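Local coordinates for protein PpBBE-like 1 D396N (Physcomitrella patens subsp. patens, PDB 6EO5) that probably oxidises cellobiose with a bicovalently bound FAD, as a berberine bridge enzyme-like oxidase, at residues I170-L175 against Q210-V215. Sequence-based numbering, arbitrary orientation.
Sequences ILEVQL and QFTFRV
Thr212 O receives two backbone N-H groups of the opposing strand, Leu171 N at 2.8 Å and, weakly, Glu172 N: a classic beta bulge. Thr212 N donates to Glu172 O (2.9 Å), and Gln174 N to Gln210 O. On the Glu172 face a water donates to Glu172 OE2, accepts from Gln210 NE2 (2.8 Å) and lies 2.8 Å from Thr212 OG1; Glu172 OE1 is taken by Asn186. Gln174 and Gln210 run side by side, amide planes 38° apart; Gln174 NE2 and Gln210 NE2, both donors, lie 3.5 Å apart, packed but not bonded. An alanine in place of Gln174 would probably open a gap beside Gln210 CG and NE2, though Gln104, bonded to Gln210 OE1, and the water would still hold that amide. Leu171 CD1 sits 3.8 Å above the Arg214 guanidinium centre, the arginine chain curling round it, bent at chi2 (74°) and chi3. On the face opposite Glu172 and Gln174, Val173 CG1 meets Phe211 CD1 at 3.5 Å, while Ile170 touches Phe211 through CD1 and Phe213 through CG1; helix 147-153 packs on these rings. With segment axes at 163°, this antiparallel pair belongs to the FAD-binding part of a VAO-type flavoprotein, the Phe211 side chain about 6 Å from the bound FAD.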
ATOM      1  N   ILE A 170       6.682   1.974  11.950  1.00 60.89           N
ATOM      2  CA  ILE A 170       7.704   0.949  12.083  1.00 58.78           C
ATOM      3  C   ILE A 170       8.734   1.445  13.090  1.00 62.36           C
ATOM      4  O   ILE A 170       9.415   2.452  12.861  1.00 60.01           O
ATOM      5  CB  ILE A 170       8.347   0.632  10.727  1.00 57.99           C
ATOM      6  CG1 ILE A 170       7.318   0.027   9.763  1.00 58.42           C
ATOM      7  CG2 ILE A 170       9.551  -0.274  10.915  1.00 54.85           C
ATOM      8  CD1 ILE A 170       7.851  -0.218   8.341  1.00 54.55           C
ATOM      9  N   LEU A 171       8.824   0.762  14.229  1.00 63.39           N
ATOM     10  CA  LEU A 171       9.835   1.065  15.231  1.00 59.72           C
ATOM     11  C   LEU A 171      11.092   0.232  15.040  1.00 64.62           C
ATOM     12  O   LEU A 171      12.172   0.648  15.488  1.00 64.94           O
ATOM     13  CB  LEU A 171       9.276   0.828  16.640  1.00 65.28           C
ATOM     14  CG  LEU A 171       8.325   1.843  17.272  1.00 64.52           C
ATOM     15  CD1 LEU A 171       7.645   1.222  18.454  1.00 68.03           C
ATOM     16  CD2 LEU A 171       9.091   3.073  17.718  1.00 64.56           C
ATOM     17  N   GLU A 172      10.970  -0.912  14.363  1.00 58.99           N
ATOM     18  CA  GLU A 172      12.065  -1.846  14.177  1.00 60.49           C
ATOM     19  C   GLU A 172      11.621  -2.949  13.226  1.00 63.84           C
ATOM     20  O   GLU A 172      10.453  -3.341  13.224  1.00 67.05           O
ATOM     21  CB  GLU A 172      12.500  -2.442  15.518  1.00 62.53           C
ATOM     22  CG  GLU A 172      13.682  -3.382  15.434  1.00 68.44           C
ATOM     23  CD  GLU A 172      13.862  -4.223  16.687  1.00 74.30           C
ATOM     24  OE1 GLU A 172      14.416  -3.701  17.681  1.00 71.05           O
ATOM     25  OE2 GLU A 172      13.443  -5.411  16.671  1.00 76.18           O
ATOM     26  N   VAL A 173      12.562  -3.441  12.415  1.00 60.83           N
ATOM     27  CA  VAL A 173      12.363  -4.643  11.614  1.00 63.37           C
ATOM     28  C   VAL A 173      13.500  -5.613  11.892  1.00 66.71           C
ATOM     29  O   VAL A 173      14.576  -5.234  12.362  1.00 70.00           O
ATOM     30  CB  VAL A 173      12.304  -4.374  10.088  1.00 62.71           C
ATOM     31  CG1 VAL A 173      11.049  -3.623   9.712  1.00 62.73           C
ATOM     32  CG2 VAL A 173      13.543  -3.630   9.629  1.00 58.91           C
ATOM     33  N   GLN A 174      13.251  -6.877  11.570  1.00 65.47           N
ATOM     34  CA  GLN A 174      14.295  -7.882  11.449  1.00 67.49           C
ATOM     35  C   GLN A 174      14.188  -8.519  10.078  1.00 70.24           C
ATOM     36  O   GLN A 174      13.085  -8.866   9.641  1.00 66.26           O
ATOM     37  CB  GLN A 174      14.173  -8.949  12.516  1.00 68.97           C
ATOM     38  CG  GLN A 174      14.210  -8.366  13.890  1.00 77.50           C
ATOM     39  CD  GLN A 174      14.197  -9.431  14.932  1.00 81.60           C
ATOM     40  OE1 GLN A 174      14.267 -10.626  14.612  1.00 86.33           O
ATOM     41  NE2 GLN A 174      14.107  -9.021  16.194  1.00 80.41           N
ATOM     42  N   LEU A 175      15.330  -8.673   9.406  1.00 67.80           N
ATOM     43  CA  LEU A 175      15.354  -9.264   8.078  1.00 68.39           C
ATOM     44  C   LEU A 175      16.555 -10.190   7.937  1.00 70.39           C
ATOM     45  O   LEU A 175      17.529 -10.106   8.686  1.00 70.99           O
ATOM     46  CB  LEU A 175      15.378  -8.189   6.974  1.00 68.41           C
ATOM     47  CG  LEU A 175      16.560  -7.222   6.936  1.00 69.48           C
ATOM     48  CD1 LEU A 175      17.616  -7.702   5.947  1.00 67.39           C
ATOM     49  CD2 LEU A 175      16.066  -5.832   6.584  1.00 71.49           C
ATOM     50  N   GLN A 210       9.967  -9.908  10.598  1.00 67.86           N
ATOM     51  CA  GLN A 210       8.968  -9.381  11.511  1.00 67.94           C
ATOM     52  C   GLN A 210       9.099  -7.869  11.640  1.00 66.43           C
ATOM     53  O   GLN A 210      10.158  -7.284  11.392  1.00 62.60           O
ATOM     54  CB  GLN A 210       9.051 -10.048  12.887  1.00 68.13           C
ATOM     55  CG  GLN A 210      10.236  -9.653  13.740  1.00 71.99           C
ATOM     56  CD  GLN A 210      10.034 -10.062  15.188  1.00 74.63           C
ATOM     57  OE1 GLN A 210       9.344 -11.046  15.475  1.00 72.15           O
ATOM     58  NE2 GLN A 210      10.613  -9.295  16.109  1.00 75.62           N
ATOM     59  N   PHE A 211       7.985  -7.250  12.025  1.00 61.65           N
ATOM     60  CA  PHE A 211       7.884  -5.829  12.305  1.00 62.95           C
ATOM     61  C   PHE A 211       7.598  -5.598  13.785  1.00 64.50           C
ATOM     62  O   PHE A 211       6.949  -6.415  14.447  1.00 65.05           O
ATOM     63  CB  PHE A 211       6.748  -5.187  11.508  1.00 62.41           C
ATOM     64  CG  PHE A 211       6.987  -5.109  10.047  1.00 58.01           C
ATOM     65  CD1 PHE A 211       7.613  -4.001   9.501  1.00 59.74           C
ATOM     66  CD2 PHE A 211       6.551  -6.117   9.206  1.00 59.92           C
ATOM     67  CE1 PHE A 211       7.829  -3.906   8.149  1.00 55.30           C
ATOM     68  CE2 PHE A 211       6.762  -6.034   7.835  1.00 61.22           C
ATOM     69  CZ  PHE A 211       7.402  -4.924   7.307  1.00 56.47           C
ATOM     70  N   THR A 212       8.049  -4.456  14.293  1.00 62.66           N
ATOM     71  CA  THR A 212       7.580  -3.933  15.571  1.00 67.31           C
ATOM     72  C   THR A 212       6.959  -2.568  15.321  1.00 65.72           C
ATOM     73  O   THR A 212       7.653  -1.646  14.876  1.00 65.59           O
ATOM     74  CB  THR A 212       8.705  -3.818  16.600  1.00 66.04           C
ATOM     75  OG1 THR A 212       9.278  -5.109  16.820  1.00 69.08           O
ATOM     76  CG2 THR A 212       8.147  -3.307  17.905  1.00 59.21           C
ATOM     77  N   PHE A 213       5.663  -2.444  15.624  1.00 65.48           N
ATOM     78  CA  PHE A 213       4.870  -1.257  15.327  1.00 63.31           C
ATOM     79  C   PHE A 213       4.535  -0.477  16.589  1.00 63.80           C
ATOM     80  O   PHE A 213       4.246  -1.063  17.634  1.00 65.90           O
ATOM     81  CB  PHE A 213       3.561  -1.622  14.624  1.00 56.42           C
ATOM     82  CG  PHE A 213       3.739  -2.058  13.207  1.00 62.76           C
ATOM     83  CD1 PHE A 213       4.076  -1.133  12.227  1.00 61.88           C
ATOM     84  CD2 PHE A 213       3.566  -3.386  12.847  1.00 60.77           C
ATOM     85  CE1 PHE A 213       4.235  -1.515  10.914  1.00 56.91           C
ATOM     86  CE2 PHE A 213       3.723  -3.781  11.532  1.00 62.43           C
ATOM     87  CZ  PHE A 213       4.059  -2.843  10.560  1.00 60.20           C
ATOM     88  N   ARG A 214       4.585   0.847  16.477  1.00 65.70           N
ATOM     89  CA  ARG A 214       3.876   1.716  17.406  1.00 63.17           C
ATOM     90  C   ARG A 214       2.380   1.567  17.154  1.00 64.58           C
ATOM     91  O   ARG A 214       1.940   1.584  16.000  1.00 63.75           O
ATOM     92  CB  ARG A 214       4.313   3.169  17.212  1.00 60.69           C
ATOM     93  CG  ARG A 214       3.526   4.177  18.017  1.00 68.47           C
ATOM     94  CD  ARG A 214       3.935   4.113  19.492  1.00 81.81           C
ATOM     95  NE  ARG A 214       5.348   4.467  19.671  1.00 90.04           N
ATOM     96  CZ  ARG A 214       6.132   3.980  20.631  1.00 83.50           C
ATOM     97  NH1 ARG A 214       5.643   3.094  21.493  1.00 81.02           N
ATOM     98  NH2 ARG A 214       7.404   4.362  20.718  1.00 75.65           N
ATOM     99  N   VAL A 215       1.599   1.375  18.218  1.00 64.36           N
ATOM    100  CA  VAL A 215       0.157   1.185  18.089  1.00 61.68           C
ATOM    101  C   VAL A 215      -0.557   2.353  18.760  1.00 59.33           C
ATOM    102  O   VAL A 215       0.041   3.131  19.503  1.00 59.09           O
ATOM    103  CB  VAL A 215      -0.317  -0.169  18.652  1.00 63.16           C
ATOM    104  CG1 VAL A 215       0.353  -1.314  17.893  1.00 59.41           C
ATOM    105  CG2 VAL A 215      -0.060  -0.268  20.155  1.00 62.33           C
TER
HETATM  106  O   HOH W   1      10.934  -6.659  15.251  1.00 67.86           O